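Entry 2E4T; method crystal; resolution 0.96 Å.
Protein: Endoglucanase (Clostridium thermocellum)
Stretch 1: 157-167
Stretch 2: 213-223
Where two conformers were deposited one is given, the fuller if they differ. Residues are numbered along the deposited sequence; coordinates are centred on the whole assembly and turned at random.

Stretch 1, residues 157-167: YMDEFVNYLVN
Stretch 2 213-223: ALSKAVKKVDP

Two helices of one chain pack side by side. Helix 158-167 follows Tyr157 at its N-cap. The second helix enters from earlier in the chain, and Asp222 and Pro223 follow in a loop or turn. They run in broadly the same direction, with a signed crossing angle of -32° and axes 8.8 Å apart at closest approach. In register, Asp159 CA lies 5.5 Å from Val218 CA, Asn163 CA lies 6.1 Å from Val221 CA, and Val166 CA lies 7.3 Å from Asp222 CA. From Met158 to Asn167 and from Ala213 to Val221 phi/psi are in the helical region; Tyr157 is at -111/125 and Asp222 at -133/91.

Apolar packing dominates. Val221 (t) is a knob among Asp159, Val162, Asn163 and Val166. Its CG1 is 3.6 Å from Asn163 CA, 3.9 Å from Val162 CG1 and 4.3 Å from Val166 CG2. Its CG2 is 3.8 Å from Asp159 CB. Val162 (t) also meets Val218 (t), CG2 to CG2 at 4.2 Å. Met158 CB lies 3.7 Å from Leu214 CD1. Met158 (m, m) then leads away, whereas the end of Leu214 (t, p) comes nearer.

No direct hydrogen bond crosses the contact. One water links Asp159 OD2 to Ala217 O by donating to both, at 2.7 Å and 2.9 Å. Asp159 is p, and its CB is 3.7 Å from Ala217 O. Val166 CG2 (t) touches Asp222 OD2 at 3.9 Å. Contact buries 400 Å² in total.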

ATOM      1  N   TYR A 157      -3.421  25.317  -8.483  1.00  5.75           N
ATOM      2  CA  TYR A 157      -2.017  25.281  -8.108  1.00  5.97           C
ATOM      3  C   TYR A 157      -1.780  24.229  -6.995  1.00  5.71           C
ATOM      4  O   TYR A 157      -2.415  24.283  -5.932  1.00  6.25           O
ATOM      5  CB  TYR A 157      -1.565  26.658  -7.590  1.00  6.44           C
ATOM      6  CG  TYR A 157      -1.722  27.705  -8.667  1.00  6.37           C
ATOM      7  CD1 TYR A 157      -0.821  27.779  -9.705  1.00  7.44           C
ATOM      8  CD2 TYR A 157      -2.786  28.616  -8.653  1.00  7.01           C
ATOM      9  CE1 TYR A 157      -0.946  28.735 -10.704  1.00  8.84           C
ATOM     10  CE2 TYR A 157      -2.935  29.562  -9.675  1.00  8.91           C
ATOM     11  CZ  TYR A 157      -1.977  29.617 -10.691  1.00  8.47           C
ATOM     12  OH  TYR A 157      -2.083  30.533 -11.716  1.00 10.93           O
ATOM     13  N   MET A 158      -0.858  23.309  -7.258  1.00  5.42           N
ATOM     14  CA  MET A 158      -0.596  22.269  -6.254  1.00  5.69           C
ATOM     15  C   MET A 158       0.071  22.795  -4.995  1.00  5.47           C
ATOM     16  O   MET A 158      -0.275  22.340  -3.891  1.00  5.95           O
ATOM     17  CB  MET A 158       0.196  21.088  -6.839  1.00  5.89           C
ATOM     18  CG  MET A 158      -0.582  20.282  -7.865  1.00  5.67           C
ATOM     19  SD  MET A 158      -2.097  19.553  -7.201  1.00  6.05           S
ATOM     20  CE  MET A 158      -3.334  20.696  -7.797  1.00  7.09           C
ATOM     21  N   ASP A 159       1.038  23.701  -5.127  1.00  5.71           N
ATOM     22  CA  ASP A 159       1.662  24.202  -3.915  1.00  5.65           C
ATOM     23  C   ASP A 159       0.643  24.981  -3.047  1.00  5.73           C
ATOM     24  O   ASP A 159       0.736  24.933  -1.824  1.00  6.21           O
ATOM     25  CB  ASP A 159       2.964  24.964  -4.193  1.00  6.29           C
ATOM     26  CG  ASP A 159       2.838  26.189  -5.076  1.00  6.33           C
ATOM     27  OD1 ASP A 159       1.782  26.512  -5.643  1.00  6.64           O
ATOM     28  OD2 ASP A 159       3.948  26.848  -5.195  1.00  6.99           O
ATOM     29  N   GLU A 160      -0.309  25.681  -3.679  1.00  6.04           N
ATOM     30  CA  GLU A 160      -1.316  26.396  -2.938  1.00  5.94           C
ATOM     31  C   GLU A 160      -2.233  25.416  -2.171  1.00  5.77           C
ATOM     32  O   GLU A 160      -2.636  25.679  -1.030  1.00  5.98           O
ATOM     33  CB  GLU A 160      -2.110  27.303  -3.872  1.00  6.20           C
ATOM     34  CG  GLU A 160      -3.018  28.261  -3.111  1.00  6.84           C
ATOM     35  CD  GLU A 160      -3.630  29.303  -4.042  1.00  6.29           C
ATOM     36  OE1 GLU A 160      -4.256  28.906  -5.079  1.00  7.61           O
ATOM     37  OE2 GLU A 160      -3.481  30.523  -3.746  1.00  7.41           O
ATOM     38  N   PHE A 161      -2.542  24.267  -2.802  1.00  5.83           N
ATOM     39  CA  PHE A 161      -3.319  23.206  -2.149  1.00  5.60           C
ATOM     40  C   PHE A 161      -2.543  22.710  -0.905  1.00  5.69           C
ATOM     41  O   PHE A 161      -3.102  22.617   0.210  1.00  5.87           O
ATOM     42  CB  PHE A 161      -3.529  22.115  -3.190  1.00  6.05           C
ATOM     43  CG  PHE A 161      -4.286  20.854  -2.800  1.00  6.00           C
ATOM     44  CD1 PHE A 161      -5.056  20.724  -1.649  1.00  6.30           C
ATOM     45  CD2 PHE A 161      -4.217  19.790  -3.706  1.00  6.47           C
ATOM     46  CE1 PHE A 161      -5.708  19.531  -1.389  1.00  6.94           C
ATOM     47  CE2 PHE A 161      -4.890  18.597  -3.448  1.00  7.09           C
ATOM     48  CZ  PHE A 161      -5.635  18.474  -2.297  1.00  7.35           C
ATOM     49  N   VAL A 162      -1.271  22.350  -1.087  1.00  5.51           N
ATOM     50  CA  VAL A 162      -0.460  21.899   0.055  1.00  5.26           C
ATOM     51  C   VAL A 162      -0.415  22.973   1.136  1.00  5.57           C
ATOM     52  O   VAL A 162      -0.524  22.696   2.336  1.00  6.07           O
ATOM     53  CB  VAL A 162       0.929  21.435  -0.404  1.00  6.19           C
ATOM     54  CG1 VAL A 162       1.803  21.094   0.796  1.00  6.55           C
ATOM     55  CG2 VAL A 162       0.787  20.228  -1.317  1.00  6.95           C
ATOM     56  N   ASN A 163      -0.245  24.245   0.730  1.00  5.71           N
ATOM     57  CA  ASN A 163      -0.203  25.324   1.727  1.00  5.78           C
ATOM     58  C   ASN A 163      -1.519  25.358   2.548  1.00  6.11           C
ATOM     59  O   ASN A 163      -1.489  25.592   3.769  1.00  6.57           O
ATOM     60  CB  ASN A 163       0.015  26.665   1.005  1.00  6.56           C
ATOM     61  CG  ASN A 163       0.035  27.801   1.994  1.00  7.74           C
ATOM     62  OD1 ASN A 163       1.022  27.957   2.749  1.00  9.10           O
ATOM     63  ND2 ASN A 163      -1.059  28.570   2.067  1.00  8.64           N
ATOM     64  N   TYR A 164      -2.666  25.154   1.894  1.00  6.33           N
ATOM     65  CA  TYR A 164      -3.937  25.149   2.612  1.00  6.33           C
ATOM     66  C   TYR A 164      -3.945  24.048   3.684  1.00  6.01           C
ATOM     67  O   TYR A 164      -4.390  24.263   4.841  1.00  6.80           O
ATOM     68  CB  TYR A 164      -5.075  24.972   1.600  1.00  6.95           C
ATOM     69  CG  TYR A 164      -6.445  25.010   2.216  1.00  7.06           C
ATOM     70  CD1 TYR A 164      -7.163  26.203   2.184  1.00  8.26           C
ATOM     71  CD2 TYR A 164      -7.056  23.881   2.780  1.00  8.37           C
ATOM     72  CE1 TYR A 164      -8.437  26.303   2.742  1.00 10.47           C
ATOM     73  CE2 TYR A 164      -8.337  24.000   3.334  1.00 10.05           C
ATOM     74  CZ  TYR A 164      -9.015  25.222   3.332  1.00 10.86           C
ATOM     75  OH  TYR A 164     -10.280  25.254   3.905  1.00 15.23           O
ATOM     76  N   LEU A 165      -3.466  22.876   3.299  1.00  6.03           N
ATOM     77  CA  LEU A 165      -3.423  21.724   4.221  1.00  5.95           C
ATOM     78  C   LEU A 165      -2.441  21.989   5.391  1.00  5.82           C
ATOM     79  O   LEU A 165      -2.768  21.704   6.553  1.00  6.97           O
ATOM     80  CB  LEU A 165      -3.043  20.466   3.465  1.00  6.10           C
ATOM     81  CG  LEU A 165      -4.070  20.049   2.420  1.00  6.32           C
ATOM     82  CD1 LEU A 165      -3.507  18.872   1.595  1.00  6.72           C
ATOM     83  CD2 LEU A 165      -5.416  19.691   2.988  1.00  7.00           C
ATOM     84  N   VAL A 166      -1.249  22.492   5.074  1.00  6.08           N
ATOM     85  CA  VAL A 166      -0.259  22.776   6.117  1.00  6.23           C
ATOM     86  C   VAL A 166      -0.766  23.874   7.052  1.00  6.87           C
ATOM     87  O   VAL A 166      -0.562  23.803   8.279  1.00  7.46           O
ATOM     88  CB  VAL A 166       1.084  23.183   5.478  1.00  7.36           C
ATOM     89  CG1 VAL A 166       2.079  23.703   6.500  1.00  8.75           C
ATOM     90  CG2 VAL A 166       1.654  21.978   4.745  1.00  7.73           C
ATOM     91  N   ASN A 167      -1.440  24.893   6.514  1.00  7.35           N
ATOM     92  CA  ASN A 167      -2.046  25.913   7.348  1.00  7.47           C
ATOM     93  C   ASN A 167      -3.039  25.305   8.340  1.00  7.56           C
ATOM     94  O   ASN A 167      -3.101  25.710   9.509  1.00  8.77           O
ATOM     95  CB  ASN A 167      -2.713  26.955   6.452  1.00  8.75           C
ATOM     96  CG  ASN A 167      -3.385  28.039   7.272  1.00 11.21           C
ATOM     97  OD1 ASN A 167      -4.624  27.973   7.460  1.00 14.32           O
ATOM     98  ND2 ASN A 167      -2.626  28.920   7.847  1.00 12.27           N
ATOM     99  N   ALA A 213       9.304  18.495 -10.825  1.00  6.53           N
ATOM    100  CA  ALA A 213       8.719  19.809 -10.625  1.00  6.46           C
ATOM    101  C   ALA A 213       7.692  19.804  -9.477  1.00  5.93           C
ATOM    102  O   ALA A 213       7.654  20.749  -8.654  1.00  6.50           O
ATOM    103  CB  ALA A 213       8.113  20.323 -11.907  1.00  7.51           C
ATOM    104  N   LEU A 214       6.841  18.785  -9.415  1.00  5.85           N
ATOM    105  CA  LEU A 214       5.843  18.742  -8.349  1.00  5.87           C
ATOM    106  C   LEU A 214       6.526  18.551  -6.999  1.00  5.66           C
ATOM    107  O   LEU A 214       6.160  19.208  -6.004  1.00  6.06           O
ATOM    108  CB  LEU A 214       4.797  17.665  -8.656  1.00  5.98           C
ATOM    109  CG  LEU A 214       3.759  17.459  -7.570  1.00  6.26           C
ATOM    110  CD1 LEU A 214       3.030  18.769  -7.217  1.00  6.88           C
ATOM    111  CD2 LEU A 214       2.711  16.440  -8.043  1.00  8.36           C
ATOM    112  N   SER A 215       7.503  17.655  -6.926  1.00  5.87           N
ATOM    113  CA  SER A 215       8.194  17.442  -5.668  1.00  5.66           C
ATOM    114  C   SER A 215       8.830  18.737  -5.152  1.00  5.59           C
ATOM    115  O   SER A 215       8.710  19.111  -3.975  1.00  6.60           O
ATOM    116  CB  SER A 215       9.256  16.364  -5.826  1.00  6.15           C
ATOM    117  OG  SER A 215       9.898  16.202  -4.581  1.00  6.93           O
ATOM    118  N   LYS A 216       9.544  19.466  -6.044  1.00  5.75           N
ATOM    119  CA  LYS A 216      10.129  20.751  -5.647  1.00  6.43           C
ATOM    120  C   LYS A 216       9.074  21.687  -5.104  1.00  6.30           C
ATOM    121  O   LYS A 216       9.287  22.370  -4.085  1.00  6.93           O
ATOM    122  CB  LYS A 216      10.857  21.410  -6.815  1.00  7.09           C
ATOM    123  CG  LYS A 216      12.144  20.751  -7.195  1.00  7.62           C
ATOM    124  CD  LYS A 216      12.664  21.270  -8.544  1.00  9.40           C
ATOM    125  CE  LYS A 216      13.989  20.710  -8.952  0.50  7.21           C
ATOM    126  NZ  LYS A 216      14.386  21.133 -10.327  0.50  9.84           N
ATOM    127  N   ALA A 217       7.936  21.781  -5.794  1.00  6.39           N
ATOM    128  CA  ALA A 217       6.906  22.706  -5.394  1.00  6.54           C
ATOM    129  C   ALA A 217       6.359  22.377  -3.997  1.00  6.12           C
ATOM    130  O   ALA A 217       6.120  23.268  -3.169  1.00  7.04           O
ATOM    131  CB  ALA A 217       5.758  22.660  -6.431  1.00  7.74           C
ATOM    132  N   VAL A 218       6.112  21.084  -3.761  1.00  6.13           N
ATOM    133  CA  VAL A 218       5.594  20.642  -2.459  1.00  6.16           C
ATOM    134  C   VAL A 218       6.609  20.921  -1.358  1.00  6.17           C
ATOM    135  O   VAL A 218       6.249  21.423  -0.285  1.00  6.70           O
ATOM    136  CB  VAL A 218       5.259  19.120  -2.508  1.00  6.33           C
ATOM    137  CG1 VAL A 218       4.930  18.596  -1.099  1.00  7.23           C
ATOM    138  CG2 VAL A 218       4.143  18.860  -3.465  1.00  7.56           C
ATOM    139  N   LYS A 219       7.875  20.559  -1.605  1.00  6.20           N
ATOM    140  CA  LYS A 219       8.896  20.658  -0.541  1.00  6.92           C
ATOM    141  C   LYS A 219       9.243  22.097  -0.195  1.00  6.85           C
ATOM    142  O   LYS A 219       9.747  22.330   0.902  1.00  7.75           O
ATOM    143  CB  LYS A 219      10.100  19.815  -0.897  1.00  8.00           C
ATOM    144  CG  LYS A 219       9.688  18.323  -0.780  1.00  9.42           C
ATOM    145  CD  LYS A 219      10.812  17.389  -1.110  1.00 12.75           C
ATOM    146  CE  LYS A 219      10.466  15.970  -0.849  1.00 10.86           C
ATOM    147  NZ  LYS A 219      10.770  15.391   0.415  1.00 14.64           N
ATOM    148  N   LYS A 220       8.981  23.066  -1.092  1.00  7.29           N
ATOM    149  CA  LYS A 220       9.130  24.466  -0.701  1.00  7.44           C
ATOM    150  C   LYS A 220       8.094  24.867   0.347  1.00  8.02           C
ATOM    151  O   LYS A 220       8.362  25.740   1.200  1.00 10.71           O
ATOM    152  CB  LYS A 220       9.036  25.358  -1.918  1.00  8.37           C
ATOM    153  CG  LYS A 220      10.274  25.392  -2.721  1.00 12.87           C
ATOM    154  CD  LYS A 220      10.416  26.583  -3.570  1.00 22.13           C
ATOM    155  CE  LYS A 220       9.883  26.302  -4.932  1.00 25.38           C
ATOM    156  NZ  LYS A 220      10.055  27.544  -5.789  1.00 27.80           N
ATOM    157  N   VAL A 221       6.909  24.246   0.309  1.00  6.65           N
ATOM    158  CA  VAL A 221       5.850  24.560   1.282  1.00  6.75           C
ATOM    159  C   VAL A 221       6.031  23.723   2.552  1.00  6.83           C
ATOM    160  O   VAL A 221       5.880  24.239   3.669  1.00  8.04           O
ATOM    161  CB  VAL A 221       4.452  24.287   0.673  1.00  7.30           C
ATOM    162  CG1 VAL A 221       3.356  24.542   1.682  1.00  8.12           C
ATOM    163  CG2 VAL A 221       4.278  25.152  -0.580  1.00  8.30           C
ATOM    164  N   ASP A 222       6.311  22.421   2.387  1.00  6.77           N
ATOM    165  CA  ASP A 222       6.457  21.495   3.504  1.00  6.33           C
ATOM    166  C   ASP A 222       7.715  20.685   3.286  1.00  6.71           C
ATOM    167  O   ASP A 222       7.688  19.630   2.636  1.00  6.82           O
ATOM    168  CB  ASP A 222       5.259  20.569   3.680  1.00  7.07           C
ATOM    169  CG  ASP A 222       5.346  19.783   4.959  1.00  6.31           C
ATOM    170  OD1 ASP A 222       6.462  19.727   5.567  1.00  7.36           O
ATOM    171  OD2 ASP A 222       4.300  19.203   5.365  1.00  7.35           O
ATOM    172  N   PRO A 223       8.853  21.160   3.817  1.00  7.52           N
ATOM    173  CA  PRO A 223      10.109  20.450   3.610  1.00  7.62           C
ATOM    174  C   PRO A 223      10.120  19.065   4.225  1.00  7.37           C
ATOM    175  O   PRO A 223      11.067  18.288   3.931  1.00  8.61           O
ATOM    176  CB  PRO A 223      11.155  21.353   4.298  1.00 10.40           C
ATOM    177  CG  PRO A 223      10.486  22.676   4.508  1.00 13.67           C
ATOM    178  CD  PRO A 223       9.026  22.435   4.542  1.00  8.85           C
TER
HETATM  179  O   HOH W   1       6.170  26.046  -3.888  1.00  8.90           O